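Long-range contacts in GDSL-like protein (Collinsella aerofaciens ATCC 25986, PDB 7BXD), which probably hydrolyses acyl ester bonds as a GDSL-like acyl-hydrolase of the SGNH hydrolase clan: residues Ser75-Lys80 with His125-Ala130; Phe110-Pro115 with Glu160-Ala165; Phe149-Lys154 with Ala178-Met183. All coordinates share one frame; numbering follows the deposited sequence. Where two conformers were deposited one is given.

From the N terminus, the loop after strand 66-71 reaches 75-80, and contact 1 waits for residues 125-130, at the start of helix 127-141, to close it. Before that happens the chain passes through 110-115, which opens contact 2, so the two cross: contact 2 closes at 160-165, in the long loop after strand 146-150. Contact 3 opens at 149-154 and closes at 178-183 on helix 176-189; it follows contact 1 in series but crosses contact 2. Hydrogen bonds join the contacts: K80 NZ to R112 O, F127 N to P115 O, and Y179 OH to V114 O. The three contacts tie the loops after strands 66-71 and 146-150 to helices 107-111, 127-141 and 176-189.

Contact 1: Ser75-Lys80 with His125-Ala130; sequences SRIAIK and HEFYGA
The methyl of A130 sits against the backbone and methyl of A78 in the buried, apolar, close-packed part of the contact: its CB lies 3.5 Å from A78 CA and 3.7 Å from A78 CB. Beside them I77 divides its two branches between two residues a turn apart on the helix. Its CG2 packs on A130 CB at 3.8 Å, while chi1 of -71° sets CG1 anti to the carbonyl carbon, and CD1, at the end of that branch, approaches the F127 ring, 3.9 Å from CE1. The ring also meets Y179 edge-to-face, and I77 touches M183, so this half of the contact merges with the interior around helix 176-189. The helix itself starts at this point: E126 is the N-cap, its carbonyl O receiving the N-H of A130, and its carboxylate bonds to S121. In the α/β fold of the SGNH hydrolases the contact joins the first turn of helix 127-141 to the loop that follows strand 66-71. In that loop the N-H groups of I77 and A78 bond to the carboxylate of D109, and S75 O to ND2 of N108, the asparagine of the GxND signature. Toward solvent the fit changes character. I79 lays its CB over one face of the exposed H125 imidazole, offset toward the rim and 4.0 Å from the ring centroid, a CH-pi contact 26° off the ring normal; its CG2 comes 3.4 Å from NE2. The I79 carbonyl O accepts a CA-H contact from H125 CA at 3.3 Å. A water links the two carbonyls, donating to both I79 O and H125 O, each 2.7 Å from it.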
ATOM      1  N   SER A  75       4.386   1.517  -9.066  1.00 15.60           N
ATOM      2  CA  SER A  75       3.589   2.726  -8.888  1.00 15.09           C
ATOM      3  C   SER A  75       3.936   3.457  -7.583  1.00 14.62           C
ATOM      4  O   SER A  75       3.970   2.856  -6.498  1.00 14.27           O
ATOM      5  CB  SER A  75       2.104   2.333  -8.905  1.00 16.11           C
ATOM      6  OG  SER A  75       1.261   3.479  -8.768  1.00 15.24           O
ATOM      7  N   ARG A  76       4.163   4.764  -7.710  1.00 14.12           N
ATOM      8  CA  ARG A  76       4.296   5.681  -6.578  1.00 13.84           C
ATOM      9  C   ARG A  76       2.924   6.253  -6.277  1.00 13.59           C
ATOM     10  O   ARG A  76       2.113   6.447  -7.183  1.00 14.71           O
ATOM     11  CB  ARG A  76       5.220   6.870  -6.930  1.00 14.88           C
ATOM     12  CG  ARG A  76       6.700   6.538  -7.182  1.00 15.37           C
ATOM     13  CD  ARG A  76       6.882   5.830  -8.504  1.00 16.53           C
ATOM     14  NE  ARG A  76       8.270   5.760  -8.978  1.00 16.67           N
ATOM     15  CZ  ARG A  76       8.828   6.665  -9.789  1.00 17.23           C
ATOM     16  NH1 ARG A  76       8.166   7.764 -10.143  1.00 18.45           N
ATOM     17  NH2 ARG A  76      10.067   6.487 -10.266  1.00 18.65           N
ATOM     18  N   ILE A  77       2.677   6.594  -5.009  1.00 13.42           N
ATOM     19  CA  ILE A  77       1.461   7.352  -4.712  1.00 13.53           C
ATOM     20  C   ILE A  77       1.457   8.666  -5.484  1.00 13.70           C
ATOM     21  O   ILE A  77       0.453   9.030  -6.122  1.00 14.52           O
ATOM     22  CB  ILE A  77       1.295   7.544  -3.196  1.00 14.39           C
ATOM     23  CG1 ILE A  77       0.936   6.184  -2.557  1.00 15.58           C
ATOM     24  CG2 ILE A  77       0.190   8.580  -2.876  1.00 15.87           C
ATOM     25  CD1 ILE A  77       0.733   6.215  -1.047  1.00 15.88           C
ATOM     26  N   ALA A  78       2.592   9.388  -5.463  1.00 13.32           N
ATOM     27  CA  ALA A  78       2.670  10.724  -6.044  1.00 13.92           C
ATOM     28  C   ALA A  78       3.058  10.713  -7.517  1.00 14.52           C
ATOM     29  O   ALA A  78       3.763   9.811  -8.009  1.00 15.14           O
ATOM     30  CB  ALA A  78       3.696  11.568  -5.311  1.00 14.93           C
ATOM     31  N   ILE A  79       2.624  11.775  -8.217  1.00 15.11           N
ATOM     32  CA  ILE A  79       3.045  11.998  -9.594  1.00 15.88           C
ATOM     33  C   ILE A  79       4.520  12.352  -9.625  1.00 16.31           C
ATOM     34  O   ILE A  79       4.999  13.135  -8.798  1.00 17.50           O
ATOM     35  CB  ILE A  79       2.256  13.164 -10.228  1.00 17.41           C
ATOM     36  CG1 ILE A  79       0.755  12.935 -10.114  1.00 18.46           C
ATOM     37  CG2 ILE A  79       2.693  13.350 -11.679  1.00 18.89           C
ATOM     38  CD1 ILE A  79      -0.073  14.079 -10.719  1.00 19.91           C
ATOM     39  N   LYS A  80       5.233  11.829 -10.620  1.00 16.94           N
ATOM     40  CA  LYS A  80       6.618  12.201 -10.895  1.00 17.99           C
ATOM     41  C   LYS A  80       6.841  12.105 -12.402  1.00 19.96           C
ATOM     42  O   LYS A  80       6.249  11.250 -13.064  1.00 20.98           O
ATOM     43  CB  LYS A  80       7.609  11.313 -10.108  1.00 19.26           C
ATOM     44  CG  LYS A  80       9.002  11.924  -9.967  1.00 20.32           C
ATOM     45  CD  LYS A  80       9.926  11.087  -9.107  1.00 22.43           C
ATOM     46  CE  LYS A  80      11.247  11.827  -8.896  1.00 25.04           C
ATOM     47  NZ  LYS A  80      12.423  10.961  -8.624  1.00 27.36           N
ATOM     48  N   HIS A 125       2.596  16.105  -6.767  1.00 15.19           N
ATOM     49  CA  HIS A 125       3.984  15.668  -6.899  1.00 16.47           C
ATOM     50  C   HIS A 125       4.700  15.555  -5.553  1.00 16.30           C
ATOM     51  O   HIS A 125       5.827  15.048  -5.520  1.00 18.46           O
ATOM     52  CB  HIS A 125       4.776  16.640  -7.780  1.00 18.74           C
ATOM     53  CG  HIS A 125       4.249  16.734  -9.166  1.00 22.65           C
ATOM     54  ND1 HIS A 125       3.236  17.604  -9.503  1.00 25.78           N
ATOM     55  CD2 HIS A 125       4.574  16.073 -10.299  1.00 24.89           C
ATOM     56  CE1 HIS A 125       2.980  17.499 -10.797  1.00 27.55           C
ATOM     57  NE2 HIS A 125       3.758  16.554 -11.297  1.00 27.37           N
ATOM     58  N   GLU A 126       4.121  16.068  -4.465  1.00 14.45           N
ATOM     59  CA  GLU A 126       4.692  15.906  -3.134  1.00 14.54           C
ATOM     60  C   GLU A 126       3.934  14.787  -2.429  1.00 14.34           C
ATOM     61  O   GLU A 126       2.746  14.584  -2.677  1.00 14.28           O
ATOM     62  CB  GLU A 126       4.566  17.198  -2.321  1.00 14.94           C
ATOM     63  CG  GLU A 126       5.466  18.328  -2.774  1.00 15.62           C
ATOM     64  CD  GLU A 126       5.292  19.604  -1.961  1.00 15.51           C
ATOM     65  OE1 GLU A 126       4.251  19.784  -1.294  1.00 16.93           O
ATOM     66  OE2 GLU A 126       6.208  20.477  -2.034  1.00 17.58           O
ATOM     67  N   PHE A 127       4.613  14.057  -1.540  1.00 14.15           N
ATOM     68  CA  PHE A 127       3.940  12.944  -0.885  1.00 13.80           C
ATOM     69  C   PHE A 127       2.738  13.405  -0.074  1.00 13.50           C
ATOM     70  O   PHE A 127       1.661  12.799  -0.150  1.00 13.72           O
ATOM     71  CB  PHE A 127       4.914  12.177  -0.009  1.00 13.87           C
ATOM     72  CG  PHE A 127       4.383  10.835   0.400  1.00 13.65           C
ATOM     73  CD1 PHE A 127       4.241   9.803  -0.539  1.00 13.89           C
ATOM     74  CD2 PHE A 127       4.042  10.582   1.732  1.00 13.86           C
ATOM     75  CE1 PHE A 127       3.760   8.576  -0.157  1.00 14.02           C
ATOM     76  CE2 PHE A 127       3.569   9.341   2.092  1.00 14.22           C
ATOM     77  CZ  PHE A 127       3.432   8.339   1.150  1.00 14.19           C
ATOM     78  N   TYR A 128       2.913  14.446   0.754  1.00 13.88           N
ATOM     79  CA  TYR A 128       1.769  14.952   1.530  1.00 13.94           C
ATOM     80  C   TYR A 128       0.613  15.312   0.615  1.00 13.75           C
ATOM     81  O   TYR A 128      -0.556  15.044   0.936  1.00 14.71           O
ATOM     82  CB  TYR A 128       2.143  16.175   2.383  1.00 14.74           C
ATOM     83  CG  TYR A 128       2.768  15.885   3.734  1.00 14.16           C
ATOM     84  CD1 TYR A 128       1.966  15.598   4.842  1.00 14.55           C
ATOM     85  CD2 TYR A 128       4.149  15.977   3.931  1.00 14.29           C
ATOM     86  CE1 TYR A 128       2.504  15.411   6.099  1.00 15.00           C
ATOM     87  CE2 TYR A 128       4.700  15.770   5.188  1.00 15.71           C
ATOM     88  CZ  TYR A 128       3.878  15.480   6.266  1.00 15.32           C
ATOM     89  OH  TYR A 128       4.454  15.246   7.505  1.00 17.56           O
ATOM     90  N   GLY A 129       0.903  15.999  -0.492  1.00 13.56           N
ATOM     91  CA  GLY A 129      -0.155  16.449  -1.375  1.00 14.14           C
ATOM     92  C   GLY A 129      -0.815  15.318  -2.127  1.00 14.00           C
ATOM     93  O   GLY A 129      -2.022  15.374  -2.399  1.00 14.33           O
ATOM     94  N   ALA A 130      -0.054  14.273  -2.476  1.00 13.43           N
ATOM     95  CA  ALA A 130      -0.636  13.135  -3.164  1.00 13.21           C
ATOM     96  C   ALA A 130      -1.565  12.339  -2.252  1.00 12.96           C
ATOM     97  O   ALA A 130      -2.640  11.884  -2.691  1.00 13.69           O
ATOM     98  CB  ALA A 130       0.476  12.253  -3.722  1.00 14.18           C
TER
HETATM   99  O   HOH W   1       7.231  13.715  -7.424  1.00 18.04           O

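Contact 2: Phe110-Pro115 with Glu160-Ala165; sequences FSRNVP and EKDIPA
R112 supplies the direct hydrogen bonds between these segments, and it spends both terminal nitrogens on one backbone atom. NH2 lies 2.7 Å from K161 O and NH1 2.9 Å from the same oxygen; the NH2 bond is the straighter, at 150° against 137° at the hydrogen. K161 O lies in the guanidinium plane and both nitrogens lie in its carbonyl plane, so the guanidinium and the peptide carbonyl lie nearly in one plane, end-on. A bend at chi2 (-54°) turns CD as the chain sets out from the C-terminal end of helix 107-111, which R112 is the first residue to leave. Water adds a second layer of polar contact: one molecule accepts from R112 NH1 at 2.6 Å and lies close to both S111 O and D162 OD1. The carboxylate itself stays beyond salt-bridge range, with OD1 4.2 Å from R112 NH1. D162 and I163 both face a single residue across from them, a G1 beta bulge in the loop between strand 146-150 and helix 176-189.

Van der Waals packing makes up the rest. I163 CG1 covers one face of the guanidinium, 3.7 Å from NH2. S111 CB rests on P164 CD at 3.6 Å and also touches I163 CG2. P164 slides past F110 in the opposite direction, its CG 3.6 Å from the ring's CZ, an apolar pair. Of the carbonyls, A165 O approaches the ring edge, 3.4 Å from CZ, and P164 O, buried here, has no polar partner.

The positive charge of R112 therefore meets backbone oxygen and water, with the carboxylate beyond salt-bridge range; it would be expected to polarise the K161 peptide.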
ATOM      1  N   PHE A 110       9.229   6.578  -1.297  1.00 14.33           N
ATOM      2  CA  PHE A 110      10.463   6.624  -0.529  1.00 14.34           C
ATOM      3  C   PHE A 110      11.652   6.256  -1.423  1.00 15.36           C
ATOM      4  O   PHE A 110      12.632   6.997  -1.519  1.00 16.48           O
ATOM      5  CB  PHE A 110      10.334   5.643   0.639  1.00 14.99           C
ATOM      6  CG  PHE A 110      11.661   5.217   1.239  1.00 15.06           C
ATOM      7  CD1 PHE A 110      12.534   6.158   1.804  1.00 15.20           C
ATOM      8  CD2 PHE A 110      12.015   3.879   1.241  1.00 15.09           C
ATOM      9  CE1 PHE A 110      13.746   5.743   2.362  1.00 16.10           C
ATOM     10  CE2 PHE A 110      13.218   3.469   1.792  1.00 15.40           C
ATOM     11  CZ  PHE A 110      14.088   4.406   2.348  1.00 15.29           C
ATOM     12  N   SER A 111      11.584   5.101  -2.095  0.53 15.85           N
ATOM     13  CA  SER A 111      12.758   4.587  -2.792  0.53 18.09           C
ATOM     14  C   SER A 111      13.096   5.385  -4.046  0.53 18.26           C
ATOM     15  O   SER A 111      14.258   5.371  -4.476  0.53 19.20           O
ATOM     16  CB  SER A 111      12.606   3.091  -3.095  0.53 20.61           C
ATOM     17  OG  SER A 111      11.670   2.848  -4.119  0.53 21.76           O
ATOM     18  N   ARG A 112      12.118   6.056  -4.658  1.00 18.37           N
ATOM     19  CA  ARG A 112      12.345   6.823  -5.878  1.00 19.06           C
ATOM     20  C   ARG A 112      12.231   8.328  -5.655  1.00 18.78           C
ATOM     21  O   ARG A 112      12.008   9.077  -6.602  1.00 20.44           O
ATOM     22  CB  ARG A 112      11.446   6.316  -7.017  1.00 21.35           C
ATOM     23  CG  ARG A 112      11.597   4.828  -7.296  1.00 24.87           C
ATOM     24  CD  ARG A 112      13.046   4.468  -7.552  1.00 29.18           C
ATOM     25  NE  ARG A 112      13.169   3.149  -8.158  1.00 32.31           N
ATOM     26  CZ  ARG A 112      14.239   2.377  -8.036  1.00 34.27           C
ATOM     27  NH1 ARG A 112      15.273   2.793  -7.318  1.00 35.31           N
ATOM     28  NH2 ARG A 112      14.270   1.185  -8.617  1.00 34.87           N
ATOM     29  N   ASN A 113      12.428   8.797  -4.420  1.00 18.36           N
ATOM     30  CA  ASN A 113      12.751  10.201  -4.170  1.00 18.30           C
ATOM     31  C   ASN A 113      11.616  11.151  -4.553  1.00 18.65           C
ATOM     32  O   ASN A 113      11.823  12.183  -5.181  1.00 20.21           O
ATOM     33  CB  ASN A 113      14.084  10.539  -4.835  1.00 19.54           C
ATOM     34  CG  ASN A 113      15.144   9.642  -4.312  1.00 19.94           C
ATOM     35  OD1 ASN A 113      15.413   9.656  -3.115  1.00 20.57           O
ATOM     36  ND2 ASN A 113      15.709   8.791  -5.163  1.00 20.84           N
ATOM     37  N   VAL A 114      10.405  10.801  -4.154  1.00 17.00           N
ATOM     38  CA  VAL A 114       9.296  11.762  -4.230  1.00 16.48           C
ATOM     39  C   VAL A 114       9.490  12.817  -3.144  1.00 16.24           C
ATOM     40  O   VAL A 114       9.658  12.460  -1.960  1.00 16.01           O
ATOM     41  CB  VAL A 114       7.964  11.020  -4.044  1.00 16.10           C
ATOM     42  CG1 VAL A 114       6.832  11.983  -3.706  1.00 16.24           C
ATOM     43  CG2 VAL A 114       7.666  10.220  -5.295  1.00 16.64           C
ATOM     44  N   PRO A 115       9.491  14.104  -3.481  1.00 16.72           N
ATOM     45  CA  PRO A 115       9.608  15.132  -2.438  1.00 17.44           C
ATOM     46  C   PRO A 115       8.497  14.998  -1.402  1.00 16.15           C
ATOM     47  O   PRO A 115       7.336  14.756  -1.736  1.00 16.43           O
ATOM     48  CB  PRO A 115       9.495  16.446  -3.222  1.00 19.39           C
ATOM     49  CG  PRO A 115       9.891  16.097  -4.648  1.00 21.43           C
ATOM     50  CD  PRO A 115       9.324  14.696  -4.820  1.00 18.77           C
ATOM     51  N   GLU A 160      20.611  -3.547  -6.101  1.00 32.74           N
ATOM     52  CA  GLU A 160      20.835  -3.702  -7.535  1.00 34.03           C
ATOM     53  C   GLU A 160      19.761  -3.000  -8.351  1.00 33.61           C
ATOM     54  O   GLU A 160      19.957  -2.764  -9.550  1.00 34.24           O
ATOM     55  CB  GLU A 160      20.927  -5.182  -7.913  1.00 36.79           C
ATOM     56  CG  GLU A 160      19.603  -5.910  -7.869  1.00 39.00           C
ATOM     57  CD  GLU A 160      19.337  -6.577  -6.523  1.00 40.32           C
ATOM     58  OE1 GLU A 160      19.798  -6.052  -5.478  1.00 40.06           O
ATOM     59  OE2 GLU A 160      18.671  -7.641  -6.517  1.00 40.91           O
ATOM     60  N   LYS A 161      18.628  -2.682  -7.728  1.00 33.18           N
ATOM     61  CA  LYS A 161      17.620  -1.809  -8.299  1.00 33.71           C
ATOM     62  C   LYS A 161      17.648  -0.427  -7.674  1.00 32.55           C
ATOM     63  O   LYS A 161      16.720   0.349  -7.896  1.00 32.05           O
ATOM     64  CB  LYS A 161      16.220  -2.424  -8.175  1.00 35.72           C
ATOM     65  CG  LYS A 161      16.124  -3.900  -8.582  1.00 38.14           C
ATOM     66  CD  LYS A 161      16.332  -4.088 -10.075  1.00 40.27           C
ATOM     67  CE  LYS A 161      15.781  -5.432 -10.542  1.00 42.00           C
ATOM     68  NZ  LYS A 161      15.647  -5.475 -12.020  1.00 43.03           N
ATOM     69  N   ASP A 162      18.705  -0.095  -6.923  1.00 31.61           N
ATOM     70  CA  ASP A 162      18.831   1.220  -6.267  1.00 31.41           C
ATOM     71  C   ASP A 162      17.667   1.498  -5.308  1.00 28.50           C
ATOM     72  O   ASP A 162      17.227   2.640  -5.147  1.00 28.94           O
ATOM     73  CB  ASP A 162      19.055   2.368  -7.271  1.00 34.31           C
ATOM     74  CG  ASP A 162      19.441   3.697  -6.590  1.00 36.65           C
ATOM     75  OD1 ASP A 162      18.969   4.763  -7.040  1.00 37.26           O
ATOM     76  OD2 ASP A 162      20.199   3.680  -5.597  1.00 37.68           O
ATOM     77  N   ILE A 163      17.179   0.461  -4.641  1.00 25.18           N
ATOM     78  CA  ILE A 163      16.101   0.596  -3.660  1.00 21.88           C
ATOM     79  C   ILE A 163      16.725   0.543  -2.265  1.00 19.49           C
ATOM     80  O   ILE A 163      17.287  -0.498  -1.895  1.00 18.94           O
ATOM     81  CB  ILE A 163      15.050  -0.510  -3.846  1.00 22.74           C
ATOM     82  CG1 ILE A 163      14.410  -0.376  -5.249  1.00 23.56           C
ATOM     83  CG2 ILE A 163      14.038  -0.455  -2.701  1.00 21.93           C
ATOM     84  CD1 ILE A 163      13.473  -1.467  -5.650  1.00 24.45           C
ATOM     85  N   PRO A 164      16.631   1.604  -1.464  1.00 18.94           N
ATOM     86  CA  PRO A 164      17.210   1.577  -0.111  1.00 19.23           C
ATOM     87  C   PRO A 164      16.381   0.729   0.846  1.00 17.80           C
ATOM     88  O   PRO A 164      15.177   0.513   0.652  1.00 18.26           O
ATOM     89  CB  PRO A 164      17.185   3.047   0.325  1.00 20.99           C
ATOM     90  CG  PRO A 164      16.191   3.706  -0.548  1.00 22.07           C
ATOM     91  CD  PRO A 164      16.000   2.895  -1.786  1.00 20.44           C
ATOM     92  N   ALA A 165      17.048   0.223   1.886  1.00 17.30           N
ATOM     93  CA  ALA A 165      16.327  -0.380   3.000  1.00 16.78           C
ATOM     94  C   ALA A 165      15.580   0.699   3.781  1.00 16.01           C
ATOM     95  O   ALA A 165      15.905   1.887   3.727  1.00 15.88           O
ATOM     96  CB  ALA A 165      17.309  -1.057   3.953  1.00 18.00           C
TER
HETATM   97  O   HOH W   2      16.151   5.152  -6.531  1.00 40.62           O

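Contact 3: Phe149-Lys154 with Ala178-Met183; sequences FMTPCK and AYVRAM
M183 is the principal bump of this buried contact, and the hollow that takes it lies where strand 146-150 gives way to loop. Chi1 (178°) and chi2 are both anti, and the extended chain brings the sulfur into a notch between the F149 ring and the T151 backbone: SD is 3.9 Å from F149 CD2 and equally far from T151 CA. The sulfur comes at the ring from its edge, 5.2 Å from the centroid and 79° off the ring normal, a Met-aromatic contact made near the plane and not over the face. Chi3 then bends the chain (-73°) and swings CE into the plane of the ring, while the same methyl meets P152 tip to tip, 4.1 Å from its CD.

This strand, helix 176-189 and the neighbouring parallel strand 194-195 form a beta-alpha-beta crossover of the three-layer α/β sandwich of SGNH hydrolases, and the contact packs the helix of that unit against the end of its first strand. F149 is walled in further by V131 and I135 of helix 127-141.

One turn earlier in the helix, V180 makes a smaller, forked bump. Its CG1 reaches T151 CG2 at 3.9 Å, the two side chains crossing at about a right angle; its CG2 lies against P152 CG at 4.0 Å, the valine and the proline ring sliding past each other in opposite directions. The methyl of T151 has a second neighbour on the helix, its CG2 lying 4.0 Å from M183 SD, whereas the threonine hydroxyl is engaged by D196 and by the backbone N-H of Y198, a residue whose side chain also touches V180.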
ATOM      1  N   PHE A 149      -6.379   3.145   4.963  1.00 12.24           N
ATOM      2  CA  PHE A 149      -5.017   3.161   4.434  1.00 12.43           C
ATOM      3  C   PHE A 149      -4.194   2.118   5.184  1.00 11.94           C
ATOM      4  O   PHE A 149      -4.393   1.886   6.380  1.00 13.47           O
ATOM      5  CB  PHE A 149      -4.340   4.534   4.594  1.00 13.52           C
ATOM      6  CG  PHE A 149      -4.490   5.424   3.391  1.00 13.32           C
ATOM      7  CD1 PHE A 149      -5.754   5.852   2.974  1.00 13.53           C
ATOM      8  CD2 PHE A 149      -3.369   5.806   2.651  1.00 14.30           C
ATOM      9  CE1 PHE A 149      -5.868   6.669   1.847  1.00 14.03           C
ATOM     10  CE2 PHE A 149      -3.506   6.644   1.538  1.00 15.15           C
ATOM     11  CZ  PHE A 149      -4.752   7.072   1.132  1.00 14.76           C
ATOM     12  N   MET A 150      -3.240   1.510   4.479  1.00 12.49           N
ATOM     13  CA  MET A 150      -2.255   0.626   5.096  1.00 12.81           C
ATOM     14  C   MET A 150      -0.879   1.199   4.838  1.00 12.74           C
ATOM     15  O   MET A 150      -0.520   1.488   3.695  1.00 13.43           O
ATOM     16  CB  MET A 150      -2.360  -0.815   4.537  1.00 13.69           C
ATOM     17  CG  MET A 150      -3.797  -1.317   4.571  1.00 13.22           C
ATOM     18  SD  MET A 150      -3.988  -3.113   4.577  1.00 13.94           S
ATOM     19  CE  MET A 150      -3.226  -3.516   2.998  1.00 15.22           C
ATOM     20  N   THR A 151      -0.111   1.404   5.897  1.00 12.71           N
ATOM     21  CA  THR A 151       1.224   1.972   5.729  1.00 12.66           C
ATOM     22  C   THR A 151       2.126   0.984   4.984  1.00 12.80           C
ATOM     23  O   THR A 151       1.945  -0.235   5.092  1.00 13.50           O
ATOM     24  CB  THR A 151       1.813   2.336   7.085  1.00 13.29           C
ATOM     25  OG1 THR A 151       1.768   1.154   7.899  1.00 12.94           O
ATOM     26  CG2 THR A 151       1.057   3.477   7.766  1.00 14.18           C
ATOM     27  N   PRO A 152       3.094   1.494   4.218  1.00 12.84           N
ATOM     28  CA  PRO A 152       3.932   0.607   3.395  1.00 13.53           C
ATOM     29  C   PRO A 152       4.819  -0.270   4.248  1.00 12.76           C
ATOM     30  O   PRO A 152       5.428   0.188   5.229  1.00 13.94           O
ATOM     31  CB  PRO A 152       4.780   1.595   2.564  1.00 14.22           C
ATOM     32  CG  PRO A 152       4.767   2.896   3.372  1.00 14.22           C
ATOM     33  CD  PRO A 152       3.373   2.920   3.973  1.00 13.95           C
ATOM     34  N   CYS A 153       4.913  -1.563   3.861  1.00 13.25           N
ATOM     35  CA  CYS A 153       5.738  -2.484   4.634  1.00 12.93           C
ATOM     36  C   CYS A 153       7.216  -2.101   4.563  1.00 12.45           C
ATOM     37  O   CYS A 153       7.691  -1.466   3.611  1.00 13.21           O
ATOM     38  CB  CYS A 153       5.563  -3.917   4.120  1.00 13.86           C
ATOM     39  SG  CYS A 153       3.925  -4.565   4.588  1.00 14.25           S
ATOM     40  N   LYS A 154       7.970  -2.565   5.559  1.00 12.90           N
ATOM     41  CA  LYS A 154       9.420  -2.404   5.538  1.00 12.94           C
ATOM     42  C   LYS A 154      10.064  -3.251   4.436  1.00 12.95           C
ATOM     43  O   LYS A 154       9.499  -4.233   3.930  1.00 13.48           O
ATOM     44  CB  LYS A 154      10.003  -2.763   6.900  1.00 13.74           C
ATOM     45  CG  LYS A 154       9.640  -1.709   7.950  1.00 13.95           C
ATOM     46  CD  LYS A 154      10.446  -1.861   9.231  1.00 14.53           C
ATOM     47  CE  LYS A 154      10.244  -0.724  10.252  1.00 14.34           C
ATOM     48  NZ  LYS A 154       8.886  -0.796  10.884  1.00 14.33           N
ATOM     49  N   ALA A 178       9.786   8.832   7.504  1.00 14.03           N
ATOM     50  CA  ALA A 178       9.260  10.170   7.229  1.00 14.53           C
ATOM     51  C   ALA A 178       8.011  10.077   6.357  1.00 13.44           C
ATOM     52  O   ALA A 178       7.068  10.874   6.513  1.00 14.35           O
ATOM     53  CB  ALA A 178      10.332  11.027   6.542  1.00 16.33           C
ATOM     54  N   TYR A 179       8.025   9.172   5.362  1.00 13.39           N
ATOM     55  CA  TYR A 179       6.866   8.979   4.500  1.00 13.31           C
ATOM     56  C   TYR A 179       5.707   8.366   5.292  1.00 13.09           C
ATOM     57  O   TYR A 179       4.544   8.770   5.120  1.00 13.59           O
ATOM     58  CB  TYR A 179       7.238   8.115   3.278  1.00 14.40           C
ATOM     59  CG  TYR A 179       8.191   8.817   2.336  1.00 13.81           C
ATOM     60  CD1 TYR A 179       9.567   8.887   2.628  1.00 14.29           C
ATOM     61  CD2 TYR A 179       7.718   9.445   1.194  1.00 13.93           C
ATOM     62  CE1 TYR A 179      10.433   9.570   1.784  1.00 14.46           C
ATOM     63  CE2 TYR A 179       8.585  10.149   0.335  1.00 14.57           C
ATOM     64  CZ  TYR A 179       9.945  10.208   0.648  1.00 13.93           C
ATOM     65  OH  TYR A 179      10.838  10.860  -0.167  1.00 15.36           O
ATOM     66  N   VAL A 180       5.995   7.384   6.148  1.00 12.97           N
ATOM     67  CA  VAL A 180       4.944   6.802   6.981  1.00 12.65           C
ATOM     68  C   VAL A 180       4.299   7.872   7.855  1.00 13.06           C
ATOM     69  O   VAL A 180       3.071   7.954   7.959  1.00 13.32           O
ATOM     70  CB  VAL A 180       5.490   5.618   7.807  1.00 13.38           C
ATOM     71  CG1 VAL A 180       4.433   5.096   8.737  1.00 14.42           C
ATOM     72  CG2 VAL A 180       5.980   4.477   6.859  1.00 14.32           C
ATOM     73  N   ARG A 181       5.115   8.711   8.499  1.00 13.23           N
ATOM     74  CA  ARG A 181       4.569   9.763   9.359  1.00 13.72           C
ATOM     75  C   ARG A 181       3.701  10.697   8.555  1.00 13.33           C
ATOM     76  O   ARG A 181       2.634  11.123   9.018  1.00 14.07           O
ATOM     77  CB  ARG A 181       5.723  10.523  10.016  1.00 16.55           C
ATOM     78  CG  ARG A 181       6.297   9.832  11.230  1.00 22.89           C
ATOM     79  CD  ARG A 181       7.168  10.796  12.084  1.00 28.51           C
ATOM     80  NE  ARG A 181       8.187  11.500  11.301  1.00 32.40           N
ATOM     81  CZ  ARG A 181       9.393  11.025  11.004  1.00 34.88           C
ATOM     82  NH1 ARG A 181       9.771   9.831  11.439  1.00 35.72           N
ATOM     83  NH2 ARG A 181      10.224  11.757  10.269  1.00 35.97           N
ATOM     84  N   ALA A 182       4.149  11.064   7.352  1.00 13.00           N
ATOM     85  CA  ALA A 182       3.341  11.968   6.519  1.00 13.59           C
ATOM     86  C   ALA A 182       1.976  11.334   6.225  1.00 13.06           C
ATOM     87  O   ALA A 182       0.927  11.994   6.309  1.00 13.91           O
ATOM     88  CB  ALA A 182       4.082  12.268   5.223  1.00 14.88           C
ATOM     89  N   MET A 183       1.970  10.050   5.847  1.00 13.01           N
ATOM     90  CA  MET A 183       0.713   9.357   5.581  1.00 12.91           C
ATOM     91  C   MET A 183      -0.183   9.385   6.801  1.00 12.85           C
ATOM     92  O   MET A 183      -1.382   9.667   6.694  1.00 13.59           O
ATOM     93  CB  MET A 183       1.006   7.910   5.180  1.00 13.50           C
ATOM     94  CG  MET A 183      -0.270   7.094   4.922  1.00 13.69           C
ATOM     95  SD  MET A 183       0.064   5.408   4.362  1.00 14.12           S
ATOM     96  CE  MET A 183       0.603   5.713   2.702  1.00 16.12           C
TER